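Local atomic coordinates of Exo-alpha-sialidase (Clostridium perfringens, PDB entry 2V72), a protein that binds galactose through a family 32 carbohydrate-binding module, probably helping this large sialidase toxin attach to host glycans. Residues A[56-70]-A[108-122]. Residues are numbered along the deposited sequence; the frame is centred on the assembly and turned at random.
Sequences SVNLGKARKVSSIAI and VKTVTFDSPIDAEEI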
loop_
_atom_site.group_PDB
_atom_site.type_symbol
_atom_site.label_atom_id
_atom_site.label_comp_id
_atom_site.label_asym_id
_atom_site.label_seq_id
_atom_site.Cartn_x
_atom_site.Cartn_y
_atom_site.Cartn_z
ATOM N N SER A 56 5.531 3.606 0.732
ATOM C CA SER A 56 5.865 3.394 2.131
ATOM C C SER A 56 4.906 4.203 2.963
ATOM O O SER A 56 4.636 5.368 2.658
ATOM C CB SER A 56 7.308 3.808 2.442
ATOM O OG SER A 56 8.228 3.076 1.660
ATOM N N VAL A 57 4.378 3.567 4.001
ATOM C CA VAL A 57 3.481 4.219 4.928
ATOM C C VAL A 57 4.051 4.085 6.338
ATOM O O VAL A 57 4.164 2.975 6.881
ATOM C CB VAL A 57 2.050 3.612 4.857
ATOM C CG1 VAL A 57 1.121 4.316 5.833
ATOM C CG2 VAL A 57 1.499 3.700 3.440
ATOM N N ASN A 58 4.426 5.222 6.914
ATOM C CA ASN A 58 4.872 5.272 8.297
ATOM C C ASN A 58 3.662 5.300 9.204
ATOM O O ASN A 58 2.691 6.006 8.932
ATOM C CB ASN A 58 5.759 6.490 8.542
ATOM C CG ASN A 58 6.425 6.453 9.893
ATOM O OD1 ASN A 58 5.841 6.860 10.900
ATOM N ND2 ASN A 58 7.664 5.961 9.926
ATOM N N LEU A 59 3.731 4.530 10.286
ATOM C CA LEU A 59 2.555 4.254 11.109
ATOM C C LEU A 59 2.411 5.192 12.301
ATOM O O LEU A 59 1.369 5.189 12.972
ATOM C CB LEU A 59 2.536 2.783 11.543
ATOM C CG LEU A 59 2.623 1.724 10.433
ATOM C CD1 LEU A 59 2.725 0.333 11.026
ATOM C CD2 LEU A 59 1.449 1.801 9.448
ATOM N N GLY A 60 3.441 6.004 12.551
ATOM C CA GLY A 60 3.408 6.991 13.638
ATOM C C GLY A 60 4.114 6.531 14.898
ATOM O O GLY A 60 4.829 7.303 15.533
ATOM N N LYS A 61 3.900 5.270 15.264
ATOM C CA LYS A 61 4.579 4.658 16.407
ATOM C C LYS A 61 4.785 3.165 16.165
ATOM O O LYS A 61 4.461 2.664 15.089
ATOM C CB LYS A 61 3.823 4.925 17.717
ATOM C CG LYS A 61 2.433 4.317 17.821
ATOM C CD LYS A 61 1.769 4.746 19.142
ATOM C CE LYS A 61 0.541 3.894 19.495
ATOM N NZ LYS A 61 0.890 2.464 19.780
ATOM N N ALA A 62 5.350 2.465 17.148
ATOM C CA ALA A 62 5.481 1.013 17.074
ATOM C C ALA A 62 4.109 0.347 17.225
ATOM O O ALA A 62 3.407 0.553 18.214
ATOM C CB ALA A 62 6.449 0.508 18.130
ATOM N N ARG A 63 3.728 -0.431 16.219
ATOM C CA ARG A 63 2.424 -1.081 16.183
ATOM C C ARG A 63 2.579 -2.597 16.087
ATOM O O ARG A 63 3.633 -3.090 15.688
ATOM C CB ARG A 63 1.617 -0.579 14.979
ATOM C CG ARG A 63 1.544 0.929 14.823
ATOM C CD ARG A 63 0.499 1.558 15.724
ATOM N NE ARG A 63 0.379 2.981 15.422
ATOM C CZ ARG A 63 -0.533 3.809 15.934
ATOM N NH1 ARG A 63 -1.447 3.378 16.799
ATOM N NH2 ARG A 63 -0.522 5.086 15.566
ATOM N N LYS A 64 1.524 -3.322 16.453
ATOM C CA LYS A 64 1.458 -4.772 16.273
ATOM C C LYS A 64 0.375 -5.091 15.248
ATOM O O LYS A 64 -0.802 -5.239 15.602
ATOM C CB LYS A 64 1.151 -5.478 17.596
ATOM C CG LYS A 64 2.281 -5.468 18.603
ATOM C CD LYS A 64 1.881 -6.225 19.874
ATOM C CE LYS A 64 3.002 -6.217 20.910
ATOM N NZ LYS A 64 4.290 -6.767 20.371
ATOM N N VAL A 65 0.762 -5.200 13.979
ATOM C CA VAL A 65 -0.238 -5.247 12.920
ATOM C C VAL A 65 -0.677 -6.672 12.591
ATOM O O VAL A 65 0.142 -7.560 12.340
ATOM C CB VAL A 65 0.158 -4.388 11.649
ATOM C CG1 VAL A 65 1.116 -3.260 12.025
ATOM C CG2 VAL A 65 0.735 -5.227 10.522
ATOM N N SER A 66 -1.990 -6.877 12.631
ATOM C CA SER A 66 -2.582 -8.180 12.348
ATOM C C SER A 66 -3.092 -8.281 10.914
ATOM O O SER A 66 -3.216 -9.380 10.385
ATOM C CB SER A 66 -3.685 -8.523 13.360
ATOM O OG SER A 66 -4.476 -7.393 13.691
ATOM N N SER A 67 -3.376 -7.145 10.280
ATOM C CA SER A 67 -3.829 -7.152 8.882
ATOM C C SER A 67 -3.663 -5.824 8.153
ATOM O O SER A 67 -3.490 -4.770 8.769
ATOM C CB SER A 67 -5.288 -7.634 8.758
ATOM O OG SER A 67 -6.197 -6.679 9.266
ATOM N N ILE A 68 -3.721 -5.903 6.825
ATOM C CA ILE A 68 -3.625 -4.736 5.942
ATOM C C ILE A 68 -4.675 -4.875 4.833
ATOM O O ILE A 68 -4.765 -5.924 4.192
ATOM C CB ILE A 68 -2.197 -4.597 5.333
ATOM C CG1 ILE A 68 -1.149 -4.416 6.442
ATOM C CG2 ILE A 68 -2.124 -3.429 4.353
ATOM C CD1 ILE A 68 0.224 -4.929 6.089
ATOM N N ALA A 69 -5.468 -3.826 4.626
ATOM C CA ALA A 69 -6.435 -3.795 3.532
ATOM C C ALA A 69 -5.996 -2.829 2.437
ATOM O O ALA A 69 -5.843 -1.624 2.670
ATOM C CB ALA A 69 -7.833 -3.446 4.044
ATOM N N ILE A 70 -5.786 -3.381 1.247
ATOM C CA ILE A 70 -5.351 -2.621 0.073
ATOM C C ILE A 70 -6.534 -2.444 -0.882
ATOM O O ILE A 70 -6.935 -3.381 -1.589
ATOM C CB ILE A 70 -4.165 -3.320 -0.649
ATOM C CG1 ILE A 70 -2.982 -3.534 0.309
ATOM C CG2 ILE A 70 -3.734 -2.531 -1.883
ATOM C CD1 ILE A 70 -3.039 -4.862 1.088
ATOM N N VAL A 108 -11.174 -5.151 -2.609
ATOM C CA VAL A 108 -10.181 -4.974 -1.561
ATOM C C VAL A 108 -9.339 -6.243 -1.451
ATOM O O VAL A 108 -9.859 -7.368 -1.514
ATOM C CB VAL A 108 -10.831 -4.599 -0.205
ATOM C CG1 VAL A 108 -9.798 -4.541 0.910
ATOM C CG2 VAL A 108 -11.523 -3.245 -0.310
ATOM N N LYS A 109 -8.030 -6.057 -1.338
ATOM C CA LYS A 109 -7.115 -7.167 -1.132
ATOM C C LYS A 109 -6.650 -7.102 0.310
ATOM O O LYS A 109 -6.137 -6.076 0.757
ATOM C CB LYS A 109 -5.929 -7.074 -2.103
ATOM C CG LYS A 109 -6.320 -6.730 -3.550
ATOM C CD LYS A 109 -6.608 -7.974 -4.390
ATOM C CE LYS A 109 -7.729 -7.755 -5.444
ATOM N NZ LYS A 109 -7.614 -6.521 -6.289
ATOM N N THR A 110 -6.863 -8.189 1.047
ATOM C CA THR A 110 -6.431 -8.267 2.440
ATOM C C THR A 110 -5.184 -9.132 2.616
ATOM O O THR A 110 -4.953 -10.096 1.875
ATOM C CB THR A 110 -7.543 -8.788 3.393
ATOM O OG1 THR A 110 -8.064 -10.026 2.894
ATOM C CG2 THR A 110 -8.676 -7.772 3.534
ATOM N N VAL A 111 -4.376 -8.751 3.598
ATOM C CA VAL A 111 -3.222 -9.527 4.023
ATOM C C VAL A 111 -3.307 -9.632 5.540
ATOM O O VAL A 111 -3.361 -8.620 6.245
ATOM C CB VAL A 111 -1.883 -8.869 3.583
ATOM C CG1 VAL A 111 -0.697 -9.550 4.254
ATOM C CG2 VAL A 111 -1.734 -8.920 2.065
ATOM N N THR A 112 -3.347 -10.862 6.036
ATOM C CA THR A 112 -3.490 -11.081 7.471
ATOM C C THR A 112 -2.270 -11.793 8.048
ATOM O O THR A 112 -1.691 -12.681 7.420
ATOM C CB THR A 112 -4.813 -11.812 7.804
ATOM O OG1 THR A 112 -5.917 -11.024 7.330
ATOM C CG2 THR A 112 -4.970 -12.025 9.320
ATOM N N PHE A 113 -1.876 -11.367 9.241
ATOM C CA PHE A 113 -0.778 -11.986 9.962
ATOM C C PHE A 113 -1.321 -12.686 11.206
ATOM O O PHE A 113 -1.669 -12.029 12.198
ATOM C CB PHE A 113 0.284 -10.940 10.330
ATOM C CG PHE A 113 0.799 -10.153 9.156
ATOM C CD1 PHE A 113 0.334 -8.866 8.909
ATOM C CD2 PHE A 113 1.743 -10.698 8.292
ATOM C CE1 PHE A 113 0.805 -8.131 7.826
ATOM C CE2 PHE A 113 2.215 -9.972 7.205
ATOM C CZ PHE A 113 1.750 -8.690 6.976
ATOM N N ASP A 114 -1.405 -14.017 11.132
ATOM C CA ASP A 114 -1.847 -14.862 12.255
ATOM C C ASP A 114 -1.081 -14.519 13.536
ATOM O O ASP A 114 -1.687 -14.324 14.594
ATOM C CB ASP A 114 -1.686 -16.351 11.917
ATOM C CG ASP A 114 -2.619 -16.818 10.793
ATOM O OD1 ASP A 114 -3.714 -16.230 10.610
ATOM O OD2 ASP A 114 -2.257 -17.796 10.096
ATOM N N SER A 115 0.244 -14.456 13.426
ATOM C CA SER A 115 1.092 -13.812 14.432
ATOM C C SER A 115 1.281 -12.337 14.057
ATOM O O SER A 115 1.914 -12.046 13.037
ATOM C CB SER A 115 2.460 -14.493 14.509
ATOM O OG SER A 115 2.481 -15.499 15.504
ATOM N N PRO A 116 0.738 -11.407 14.878
ATOM C CA PRO A 116 0.793 -9.962 14.595
ATOM C C PRO A 116 2.224 -9.422 14.572
ATOM O O PRO A 116 3.024 -9.716 15.464
ATOM C CB PRO A 116 0.009 -9.340 15.755
ATOM C CG PRO A 116 -0.802 -10.463 16.323
ATOM C CD PRO A 116 0.045 -11.680 16.148
ATOM N N ILE A 117 2.539 -8.634 13.550
ATOM C CA ILE A 117 3.908 -8.176 13.348
ATOM C C ILE A 117 4.175 -6.790 13.930
ATOM O O ILE A 117 3.339 -5.888 13.846
ATOM C CB ILE A 117 4.355 -8.290 11.868
ATOM C CG1 ILE A 117 3.357 -7.611 10.926
ATOM C CG2 ILE A 117 4.515 -9.756 11.489
ATOM C CD1 ILE A 117 3.976 -7.049 9.646
ATOM N N ASP A 118 5.339 -6.653 14.552
ATOM C CA ASP A 118 5.805 -5.373 15.077
ATOM C C ASP A 118 6.325 -4.557 13.906
ATOM O O ASP A 118 7.169 -5.028 13.150
ATOM C CB ASP A 118 6.928 -5.578 16.108
ATOM C CG ASP A 118 6.506 -6.452 17.276
ATOM O OD1 ASP A 118 5.673 -6.007 18.101
ATOM O OD2 ASP A 118 7.011 -7.586 17.372
ATOM N N ALA A 119 5.806 -3.343 13.750
ATOM C CA ALA A 119 6.200 -2.474 12.641
ATOM C C ALA A 119 5.876 -1.015 12.930
ATOM O O ALA A 119 4.790 -0.705 13.419
ATOM C CB ALA A 119 5.513 -2.921 11.346
ATOM N N GLU A 120 6.829 -0.131 12.628
ATOM C CA GLU A 120 6.616 1.323 12.679
ATOM C C GLU A 120 6.259 1.862 11.291
ATOM O O GLU A 120 5.756 2.982 11.152
ATOM C CB GLU A 120 7.878 2.060 13.154
ATOM C CG GLU A 120 8.916 1.231 13.906
ATOM C CD GLU A 120 10.328 1.748 13.675
ATOM O OE1 GLU A 120 11.146 1.008 13.084
ATOM O OE2 GLU A 120 10.618 2.905 14.057
ATOM N N GLU A 121 6.556 1.065 10.269
ATOM C CA GLU A 121 6.387 1.463 8.881
ATOM C C GLU A 121 6.150 0.224 8.019
ATOM O O GLU A 121 6.665 -0.849 8.323
ATOM C CB GLU A 121 7.628 2.226 8.400
ATOM C CG GLU A 121 7.446 2.973 7.086
ATOM C CD GLU A 121 8.583 3.934 6.782
ATOM O OE1 GLU A 121 9.246 3.757 5.734
ATOM O OE2 GLU A 121 8.814 4.862 7.589
ATOM N N ILE A 122 5.361 0.383 6.958
ATOM C CA ILE A 122 5.089 -0.699 6.002
ATOM C C ILE A 122 5.342 -0.234 4.577
ATOM O O ILE A 122 5.053 0.909 4.228
ATOM C CB ILE A 122 3.630 -1.201 6.104
ATOM C CG1 ILE A 122 3.308 -1.629 7.536
ATOM C CG2 ILE A 122 3.391 -2.375 5.151
ATOM C CD1 ILE A 122 1.841 -1.691 7.818
HETATM O O HOH W 1 9.567 2.056 3.986
#
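Val65 and Ile117 face each other in an antiparallel hydrogen-bonded pair; the first half of 62-70 runs along 116-119 and the second half along 109-113, while Val57 and Asn58 pair with Ile122 and Glu121. Val57, Arg63, Ile68 and Ile70 likewise sit in hydrogen-bonded pairs, opposite Ile122, Ala119, Val111 and Lys109. Near the corner of 114-115, Phe113 N gives a nearly straight bond to Ser66 O (2.7 Å, 176°), and Ser66 and Ser67 form a classic beta bulge facing Tyr142. Both segments turn corners, 56-70 at 60-61 and 108-122 at 120, and so pass from one sheet to the other of the beta-sandwich characteristic of F5/8 type C domains and family 32 modules. Apolar side chains fill the space between the sheets. Ile68 CD1 lies in the plane of the Phe113 ring, 3.7 Å from CE1, while Ile117 CD1 rests over one face, offset toward the rim. Ile68 and Ile122 meet tip to tip from the two sheets (CD1 to CD1, 4.0 Å), and Leu59 CD2 packs on Ile122 CD1 as well. Polar side chains pair on the outward faces. With CG swung opposite the backbone N (chi1 -170°), the Asn58 amide stands beside the Glu121 carboxylate, and ND2 meets the anti lone pair of OE2 at 2.8 Å; Asn58 OD1 meanwhile closes an Asx turn with Gly60 N. Water bridges Glu121 OE1 to Ser56 OG. Lys64 and Asp118 run side by side, and Lys64 NZ makes a salt bridge to Asp118 OD1 (2.8 Å), meeting the syn lone pair of that oxygen.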